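Local coordinates for pesticidal crystal protein Cry2Aa (Bacillus thuringiensis serovar kurstaki, PDB 1I5P) that promotes colloid-osmotic lysis by binding to midgut epithelial cells of dipteran and lepidopteran larvae, at residues A[239-244]-A[291-296]; A[272-277]-A[299-304]. All blocks are in the same frame, centred on the assembly; numbering follows the deposited sequence.

Interaction 1 of 2, residues A[239-244]-A[291-296]; sequences HDMLEF and QNWPFL
The six-membered half of the Trp-293 indole meets two side chains from successive positions of helix 238-259. Leu-242 presses one methyl, CD2, on the outer carbons of that ring, 3.5 Å from both Trp-293 CZ3 and CH2, the two side chains crossing at about a right angle. Met-241 brings its sulfur beside the same ring, SD lying 3.9 Å from Trp-293 CE3. This oblique Met-aromatic contact puts the sulfur 4.9 Å from the centroid of the six-membered ring and 52° off its normal. The same Met-241 SD is 4.3 Å from Leu-296 CD1, further along helix 293-300. Met-241 reaches this far because its chain runs straight out from the helix, with CG anti to the backbone N (chi1 173°), and bends only at chi3. In the next shell, Phe-231 of helix 202-232 touches both Met-241 and Trp-293, and Tyr-297 sets its ring edge-to-face with the indole. The indole NE1 is hydrogen-bonded to Glu-514, a bond that holds the polar side of the ring while the benzo side packs here. The contact itself is apolar and buried, so it joins the N-terminal helical domain to the middle domain by dispersion and shape, with a polarisable sulfur against an aromatic ring.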
ATOM      1  N   HIS A 239      -9.126 -14.565  -5.398  1.00 11.01           N
ATOM      2  CA  HIS A 239      -9.058 -14.380  -3.960  1.00 13.18           C
ATOM      3  C   HIS A 239      -7.679 -14.749  -3.409  1.00 14.30           C
ATOM      4  O   HIS A 239      -7.079 -13.989  -2.647  1.00 14.17           O
ATOM      5  CB  HIS A 239     -10.128 -15.220  -3.266  1.00 12.97           C
ATOM      6  CG  HIS A 239     -10.028 -15.196  -1.775  1.00 16.83           C
ATOM      7  ND1 HIS A 239     -10.421 -14.114  -1.018  1.00 13.52           N
ATOM      8  CD2 HIS A 239      -9.505 -16.092  -0.906  1.00 16.09           C
ATOM      9  CE1 HIS A 239     -10.143 -14.343   0.252  1.00 14.10           C
ATOM     10  NE2 HIS A 239      -9.585 -15.537   0.347  1.00 15.41           N
ATOM     11  N   ASP A 240      -7.175 -15.915  -3.805  1.00 15.15           N
ATOM     12  CA  ASP A 240      -5.874 -16.382  -3.330  1.00 15.26           C
ATOM     13  C   ASP A 240      -4.693 -15.590  -3.876  1.00 13.22           C
ATOM     14  O   ASP A 240      -3.701 -15.390  -3.183  1.00 11.99           O
ATOM     15  CB  ASP A 240      -5.710 -17.867  -3.650  1.00 19.65           C
ATOM     16  CG  ASP A 240      -6.597 -18.744  -2.788  1.00 24.11           C
ATOM     17  OD1 ASP A 240      -7.048 -19.804  -3.278  1.00 29.69           O
ATOM     18  OD2 ASP A 240      -6.835 -18.372  -1.618  1.00 24.72           O
ATOM     19  N   MET A 241      -4.793 -15.137  -5.118  1.00 11.37           N
ATOM     20  CA  MET A 241      -3.717 -14.348  -5.696  1.00 12.10           C
ATOM     21  C   MET A 241      -3.586 -13.034  -4.930  1.00 11.23           C
ATOM     22  O   MET A 241      -2.485 -12.625  -4.566  1.00 11.78           O
ATOM     23  CB  MET A 241      -3.989 -14.060  -7.174  1.00 11.34           C
ATOM     24  CG  MET A 241      -2.983 -13.108  -7.798  1.00 12.24           C
ATOM     25  SD  MET A 241      -3.199 -12.948  -9.561  1.00 16.72           S
ATOM     26  CE  MET A 241      -2.205 -14.309 -10.125  1.00 15.36           C
ATOM     27  N   LEU A 242      -4.714 -12.377  -4.682  1.00 11.11           N
ATOM     28  CA  LEU A 242      -4.700 -11.109  -3.957  1.00 12.57           C
ATOM     29  C   LEU A 242      -4.210 -11.262  -2.516  1.00 13.86           C
ATOM     30  O   LEU A 242      -3.462 -10.415  -2.016  1.00 15.88           O
ATOM     31  CB  LEU A 242      -6.098 -10.475  -3.976  1.00  8.35           C
ATOM     32  CG  LEU A 242      -6.636 -10.166  -5.373  1.00  9.06           C
ATOM     33  CD1 LEU A 242      -7.960  -9.399  -5.270  1.00  9.90           C
ATOM     34  CD2 LEU A 242      -5.601  -9.346  -6.144  1.00  9.51           C
ATOM     35  N   GLU A 243      -4.624 -12.332  -1.845  1.00 12.15           N
ATOM     36  CA  GLU A 243      -4.201 -12.551  -0.463  1.00 12.36           C
ATOM     37  C   GLU A 243      -2.709 -12.849  -0.382  1.00 13.40           C
ATOM     38  O   GLU A 243      -2.042 -12.467   0.581  1.00 14.23           O
ATOM     39  CB  GLU A 243      -4.978 -13.704   0.171  1.00 11.95           C
ATOM     40  CG  GLU A 243      -6.467 -13.464   0.307  1.00 14.17           C
ATOM     41  CD  GLU A 243      -7.021 -14.002   1.612  1.00 15.27           C
ATOM     42  OE1 GLU A 243      -6.610 -15.105   2.028  1.00 17.05           O
ATOM     43  OE2 GLU A 243      -7.869 -13.323   2.223  1.00 13.13           O
ATOM     44  N   PHE A 244      -2.189 -13.548  -1.383  1.00 12.54           N
ATOM     45  CA  PHE A 244      -0.772 -13.850  -1.398  1.00 10.86           C
ATOM     46  C   PHE A 244      -0.028 -12.521  -1.425  1.00 10.32           C
ATOM     47  O   PHE A 244       0.955 -12.333  -0.713  1.00  8.80           O
ATOM     48  CB  PHE A 244      -0.402 -14.666  -2.639  1.00 13.50           C
ATOM     49  CG  PHE A 244       1.072 -14.960  -2.756  1.00 13.08           C
ATOM     50  CD1 PHE A 244       1.667 -15.936  -1.965  1.00 15.92           C
ATOM     51  CD2 PHE A 244       1.869 -14.243  -3.643  1.00 15.01           C
ATOM     52  CE1 PHE A 244       3.032 -16.201  -2.057  1.00 16.75           C
ATOM     53  CE2 PHE A 244       3.239 -14.497  -3.745  1.00 15.73           C
ATOM     54  CZ  PHE A 244       3.822 -15.478  -2.947  1.00 17.55           C
ATOM     55  N   GLN A 291       0.968 -13.592 -15.549  1.00 17.30           N
ATOM     56  CA  GLN A 291       0.815 -12.867 -16.807  1.00 18.90           C
ATOM     57  C   GLN A 291      -0.506 -12.096 -16.857  1.00 17.48           C
ATOM     58  O   GLN A 291      -0.635 -11.119 -17.594  1.00 17.52           O
ATOM     59  CB  GLN A 291       0.904 -13.834 -17.993  1.00 20.39           C
ATOM     60  CG  GLN A 291       2.322 -14.328 -18.286  1.00 28.65           C
ATOM     61  CD  GLN A 291       2.394 -15.262 -19.490  1.00 32.19           C
ATOM     62  OE1 GLN A 291       3.481 -15.582 -19.977  1.00 35.10           O
ATOM     63  NE2 GLN A 291       1.235 -15.710 -19.970  1.00 32.17           N
ATOM     64  N   ASN A 292      -1.472 -12.538 -16.059  1.00 15.68           N
ATOM     65  CA  ASN A 292      -2.785 -11.904 -15.992  1.00 15.92           C
ATOM     66  C   ASN A 292      -2.820 -10.748 -14.998  1.00 15.17           C
ATOM     67  O   ASN A 292      -3.731  -9.923 -15.030  1.00 14.93           O
ATOM     68  CB  ASN A 292      -3.847 -12.907 -15.535  1.00 14.96           C
ATOM     69  CG  ASN A 292      -3.879 -14.159 -16.378  1.00 16.89           C
ATOM     70  OD1 ASN A 292      -4.208 -15.233 -15.881  1.00 16.21           O
ATOM     71  ND2 ASN A 292      -3.553 -14.030 -17.658  1.00 13.77           N
ATOM     72  N   TRP A 293      -1.838 -10.705 -14.107  1.00 14.90           N
ATOM     73  CA  TRP A 293      -1.803  -9.688 -13.065  1.00 16.94           C
ATOM     74  C   TRP A 293      -1.812  -8.247 -13.570  1.00 16.18           C
ATOM     75  O   TRP A 293      -2.593  -7.430 -13.081  1.00 16.91           O
ATOM     76  CB  TRP A 293      -0.603  -9.920 -12.134  1.00 15.78           C
ATOM     77  CG  TRP A 293      -0.558  -8.983 -10.955  1.00 13.18           C
ATOM     78  CD1 TRP A 293       0.515  -8.248 -10.535  1.00 14.69           C
ATOM     79  CD2 TRP A 293      -1.644  -8.639 -10.083  1.00 11.94           C
ATOM     80  NE1 TRP A 293       0.161  -7.460  -9.463  1.00 11.44           N
ATOM     81  CE2 TRP A 293      -1.156  -7.679  -9.165  1.00 12.85           C
ATOM     82  CE3 TRP A 293      -2.982  -9.044  -9.991  1.00 13.46           C
ATOM     83  CZ2 TRP A 293      -1.962  -7.116  -8.164  1.00 12.20           C
ATOM     84  CZ3 TRP A 293      -3.787  -8.482  -8.992  1.00 12.56           C
ATOM     85  CH2 TRP A 293      -3.269  -7.528  -8.096  1.00 13.26           C
ATOM     86  N   PRO A 294      -0.954  -7.916 -14.552  1.00 17.64           N
ATOM     87  CA  PRO A 294      -0.920  -6.548 -15.074  1.00 15.96           C
ATOM     88  C   PRO A 294      -2.299  -6.045 -15.442  1.00 16.45           C
ATOM     89  O   PRO A 294      -2.665  -4.919 -15.107  1.00 15.59           O
ATOM     90  CB  PRO A 294       0.017  -6.666 -16.273  1.00 17.92           C
ATOM     91  CG  PRO A 294       1.006  -7.688 -15.782  1.00 16.44           C
ATOM     92  CD  PRO A 294       0.070  -8.741 -15.216  1.00 17.73           C
ATOM     93  N   PHE A 295      -3.073  -6.886 -16.122  1.00 14.86           N
ATOM     94  CA  PHE A 295      -4.422  -6.493 -16.501  1.00 14.89           C
ATOM     95  C   PHE A 295      -5.273  -6.233 -15.272  1.00 13.53           C
ATOM     96  O   PHE A 295      -5.950  -5.206 -15.182  1.00 13.05           O
ATOM     97  CB  PHE A 295      -5.123  -7.573 -17.331  1.00 13.67           C
ATOM     98  CG  PHE A 295      -6.619  -7.394 -17.389  1.00 14.62           C
ATOM     99  CD1 PHE A 295      -7.196  -6.479 -18.269  1.00 13.79           C
ATOM    100  CD2 PHE A 295      -7.444  -8.072 -16.498  1.00 13.45           C
ATOM    101  CE1 PHE A 295      -8.566  -6.236 -18.258  1.00 14.21           C
ATOM    102  CE2 PHE A 295      -8.827  -7.835 -16.476  1.00 15.23           C
ATOM    103  CZ  PHE A 295      -9.384  -6.914 -17.361  1.00 15.55           C
ATOM    104  N   LEU A 296      -5.246  -7.175 -14.333  1.00 12.43           N
ATOM    105  CA  LEU A 296      -6.048  -7.065 -13.118  1.00 12.51           C
ATOM    106  C   LEU A 296      -5.804  -5.799 -12.302  1.00 13.25           C
ATOM    107  O   LEU A 296      -6.747  -5.093 -11.956  1.00 15.70           O
ATOM    108  CB  LEU A 296      -5.845  -8.309 -12.246  1.00  9.95           C
ATOM    109  CG  LEU A 296      -6.401  -9.601 -12.854  1.00 11.79           C
ATOM    110  CD1 LEU A 296      -5.997 -10.817 -12.013  1.00 10.00           C
ATOM    111  CD2 LEU A 296      -7.920  -9.487 -12.959  1.00  8.47           C
TER

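Interaction 2 of 2, residues A[272-277]-A[299-304]; sequences GANLYA and LFQVNS
Apolar packing comes from Tyr-276 on strand 275-278 and Phe-300 near the end of helix 293-300. Tyr-276 CE2 lies 3.7 Å from Phe-300 CB, so the tyrosine ring leans on the root of the phenylalanine side chain. The two rings meet obliquely, centroids 5.8 Å apart and planes at 45°. On the aromatic edge, Gln-301 CG sits near the plane of the tyrosine ring, 3.5 Å from Tyr-276 OH. The polar contacts centre on Asn-274 ND2 and one water. Asn-274 ND2 gives Tyr-276 OH a weak but nearly straight hydrogen bond of 3.3 Å (173°) and also donates to the water, 2.9 Å from its oxygen. The water in turn donates to Gln-301 OE1 at 2.7 Å and is hydrogen-bonded to Ser-304 OG, thus bridging the two segments. Gln-301 reaches it with a straight chain (chi2 -179°), its amide plane perpendicular to that of Asn-274. The other ends of both amides are held from outside: Asn-274 OD1 by Asn-469, Gln-301 NE2 by Asp-521. One backbone bond, Ser-304 N to Gln-301 O, closes a type II beta turn, which brings the serine hydroxyl round to the water. The arrangement is that of a short helix and its following turn packed against an edge strand of a three-stranded antiparallel sheet, within the middle, beta-prism domain of a three-domain Cry toxin.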
ATOM      1  N   GLY A 272       0.430   4.525   0.693  1.00 14.76           N
ATOM      2  CA  GLY A 272       1.313   3.446   0.303  1.00 14.59           C
ATOM      3  C   GLY A 272       0.661   2.580  -0.752  1.00 13.58           C
ATOM      4  O   GLY A 272      -0.265   3.012  -1.429  1.00 13.38           O
ATOM      5  N   ALA A 273       1.143   1.354  -0.895  1.00 12.79           N
ATOM      6  CA  ALA A 273       0.579   0.437  -1.871  1.00 12.92           C
ATOM      7  C   ALA A 273      -0.823   0.027  -1.453  1.00 12.13           C
ATOM      8  O   ALA A 273      -1.161   0.053  -0.267  1.00 11.89           O
ATOM      9  CB  ALA A 273       1.457  -0.798  -1.993  1.00 13.93           C
ATOM     10  N   ASN A 274      -1.648  -0.338  -2.426  1.00 10.72           N
ATOM     11  CA  ASN A 274      -3.003  -0.780  -2.129  1.00 12.12           C
ATOM     12  C   ASN A 274      -2.977  -2.213  -1.636  1.00 12.39           C
ATOM     13  O   ASN A 274      -1.971  -2.905  -1.754  1.00 11.00           O
ATOM     14  CB  ASN A 274      -3.880  -0.763  -3.385  1.00 12.92           C
ATOM     15  CG  ASN A 274      -4.122   0.625  -3.930  1.00 16.52           C
ATOM     16  OD1 ASN A 274      -4.382   1.567  -3.186  1.00 16.75           O
ATOM     17  ND2 ASN A 274      -4.060   0.750  -5.254  1.00 14.18           N
ATOM     18  N   LEU A 275      -4.103  -2.639  -1.078  1.00 13.72           N
ATOM     19  CA  LEU A 275      -4.298  -4.014  -0.637  1.00 12.01           C
ATOM     20  C   LEU A 275      -5.620  -4.328  -1.324  1.00 12.43           C
ATOM     21  O   LEU A 275      -6.598  -3.619  -1.117  1.00 13.05           O
ATOM     22  CB  LEU A 275      -4.464  -4.108   0.888  1.00 12.48           C
ATOM     23  CG  LEU A 275      -3.253  -3.781   1.769  1.00 10.58           C
ATOM     24  CD1 LEU A 275      -3.615  -4.023   3.223  1.00  9.98           C
ATOM     25  CD2 LEU A 275      -2.063  -4.644   1.368  1.00  8.88           C
ATOM     26  N   TYR A 276      -5.648  -5.358  -2.165  1.00 11.73           N
ATOM     27  CA  TYR A 276      -6.876  -5.712  -2.868  1.00 11.66           C
ATOM     28  C   TYR A 276      -7.528  -6.934  -2.264  1.00 10.99           C
ATOM     29  O   TYR A 276      -6.857  -7.910  -1.931  1.00  8.37           O
ATOM     30  CB  TYR A 276      -6.611  -5.996  -4.346  1.00 10.13           C
ATOM     31  CG  TYR A 276      -5.763  -4.960  -5.025  1.00  8.22           C
ATOM     32  CD1 TYR A 276      -4.377  -5.090  -5.077  1.00  6.92           C
ATOM     33  CD2 TYR A 276      -6.347  -3.840  -5.613  1.00 10.65           C
ATOM     34  CE1 TYR A 276      -3.592  -4.125  -5.709  1.00  8.49           C
ATOM     35  CE2 TYR A 276      -5.574  -2.871  -6.239  1.00  6.99           C
ATOM     36  CZ  TYR A 276      -4.205  -3.015  -6.287  1.00  9.20           C
ATOM     37  OH  TYR A 276      -3.460  -2.047  -6.923  1.00 10.52           O
ATOM     38  N   ALA A 277      -8.847  -6.873  -2.137  1.00  9.94           N
ATOM     39  CA  ALA A 277      -9.600  -7.976  -1.576  1.00 11.61           C
ATOM     40  C   ALA A 277     -10.718  -8.388  -2.519  1.00 12.01           C
ATOM     41  O   ALA A 277     -11.370  -7.539  -3.130  1.00 13.21           O
ATOM     42  CB  ALA A 277     -10.179  -7.576  -0.228  1.00 11.71           C
ATOM     43  N   LEU A 299      -6.932  -2.643 -13.935  1.00 14.79           N
ATOM     44  CA  LEU A 299      -8.384  -2.524 -13.869  1.00 13.21           C
ATOM     45  C   LEU A 299      -8.840  -2.063 -12.492  1.00 13.64           C
ATOM     46  O   LEU A 299      -9.718  -1.209 -12.371  1.00 10.36           O
ATOM     47  CB  LEU A 299      -9.039  -3.869 -14.176  1.00 14.03           C
ATOM     48  CG  LEU A 299     -10.547  -3.979 -13.930  1.00 13.10           C
ATOM     49  CD1 LEU A 299     -11.299  -3.138 -14.945  1.00 14.17           C
ATOM     50  CD2 LEU A 299     -10.976  -5.437 -14.031  1.00 13.95           C
ATOM     51  N   PHE A 300      -8.238  -2.646 -11.459  1.00 14.19           N
ATOM     52  CA  PHE A 300      -8.576  -2.329 -10.077  1.00 13.04           C
ATOM     53  C   PHE A 300      -8.228  -0.898  -9.673  1.00 12.13           C
ATOM     54  O   PHE A 300      -8.764  -0.390  -8.689  1.00 10.08           O
ATOM     55  CB  PHE A 300      -7.892  -3.323  -9.130  1.00 11.60           C
ATOM     56  CG  PHE A 300      -8.313  -4.760  -9.343  1.00 14.27           C
ATOM     57  CD1 PHE A 300      -7.549  -5.802  -8.825  1.00 13.36           C
ATOM     58  CD2 PHE A 300      -9.471  -5.072 -10.060  1.00 15.07           C
ATOM     59  CE1 PHE A 300      -7.924  -7.131  -9.009  1.00 11.79           C
ATOM     60  CE2 PHE A 300      -9.854  -6.401 -10.250  1.00 14.26           C
ATOM     61  CZ  PHE A 300      -9.075  -7.431  -9.721  1.00 11.92           C
ATOM     62  N   GLN A 301      -7.346  -0.245 -10.425  1.00 11.11           N
ATOM     63  CA  GLN A 301      -6.966   1.127 -10.095  1.00 13.72           C
ATOM     64  C   GLN A 301      -7.570   2.173 -11.029  1.00 14.00           C
ATOM     65  O   GLN A 301      -7.121   3.317 -11.063  1.00 13.01           O
ATOM     66  CB  GLN A 301      -5.444   1.260 -10.074  1.00 11.62           C
ATOM     67  CG  GLN A 301      -4.809   0.504  -8.919  1.00 14.09           C
ATOM     68  CD  GLN A 301      -3.317   0.667  -8.885  1.00 15.48           C
ATOM     69  OE1 GLN A 301      -2.802   1.655  -8.361  1.00 14.98           O
ATOM     70  NE2 GLN A 301      -2.602  -0.304  -9.451  1.00 15.05           N
ATOM     71  N   VAL A 302      -8.584   1.779 -11.791  1.00 14.52           N
ATOM     72  CA  VAL A 302      -9.236   2.714 -12.695  1.00 14.15           C
ATOM     73  C   VAL A 302      -9.918   3.790 -11.859  1.00 13.39           C
ATOM     74  O   VAL A 302     -10.666   3.483 -10.932  1.00 14.43           O
ATOM     75  CB  VAL A 302     -10.287   2.005 -13.583  1.00 14.18           C
ATOM     76  CG1 VAL A 302     -11.273   3.030 -14.165  1.00 15.32           C
ATOM     77  CG2 VAL A 302      -9.587   1.260 -14.705  1.00 13.50           C
ATOM     78  N   ASN A 303      -9.648   5.047 -12.194  1.00 13.08           N
ATOM     79  CA  ASN A 303     -10.222   6.188 -11.491  1.00 12.61           C
ATOM     80  C   ASN A 303      -9.737   6.269 -10.047  1.00 13.79           C
ATOM     81  O   ASN A 303     -10.463   6.739  -9.177  1.00 12.30           O
ATOM     82  CB  ASN A 303     -11.755   6.119 -11.508  1.00 11.79           C
ATOM     83  CG  ASN A 303     -12.349   6.389 -12.888  1.00 12.36           C
ATOM     84  OD1 ASN A 303     -11.690   6.949 -13.758  1.00 11.36           O
ATOM     85  ND2 ASN A 303     -13.612   6.011 -13.077  1.00 10.90           N
ATOM     86  N   SER A 304      -8.516   5.809  -9.788  1.00 14.09           N
ATOM     87  CA  SER A 304      -7.959   5.848  -8.435  1.00 15.99           C
ATOM     88  C   SER A 304      -7.730   7.272  -7.951  1.00 15.85           C
ATOM     89  O   SER A 304      -7.625   7.508  -6.750  1.00 15.42           O
ATOM     90  CB  SER A 304      -6.625   5.096  -8.375  1.00 16.27           C
ATOM     91  OG  SER A 304      -6.820   3.718  -8.103  1.00 19.51           O
TER
HETATM   92  O   HOH W   1      -4.537   3.076  -6.855  1.00 15.48           O

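The centres of interactions 1 and 2 are about 12 Å apart, and the two touch directly: Trp-293 CH2 lies 4.0 Å from Tyr-276 CD1, and Leu-242 CB is 3.4 Å from Tyr-276 O. Their segments alternate along the chain, in the order 239-244, 272-277, 291-296, 299-304. Helix 293-300 serves both, its N-terminal part facing helix 238-259 and its C-terminal part, with the turn that follows, facing strand 275-278. Leu-242 and Arg-245 of helix 238-259 also touch Tyr-276, so the last long helix of the N-terminal bundle, the edge strand and the short helix form one continuous buried junction between the helical domain and the middle domain.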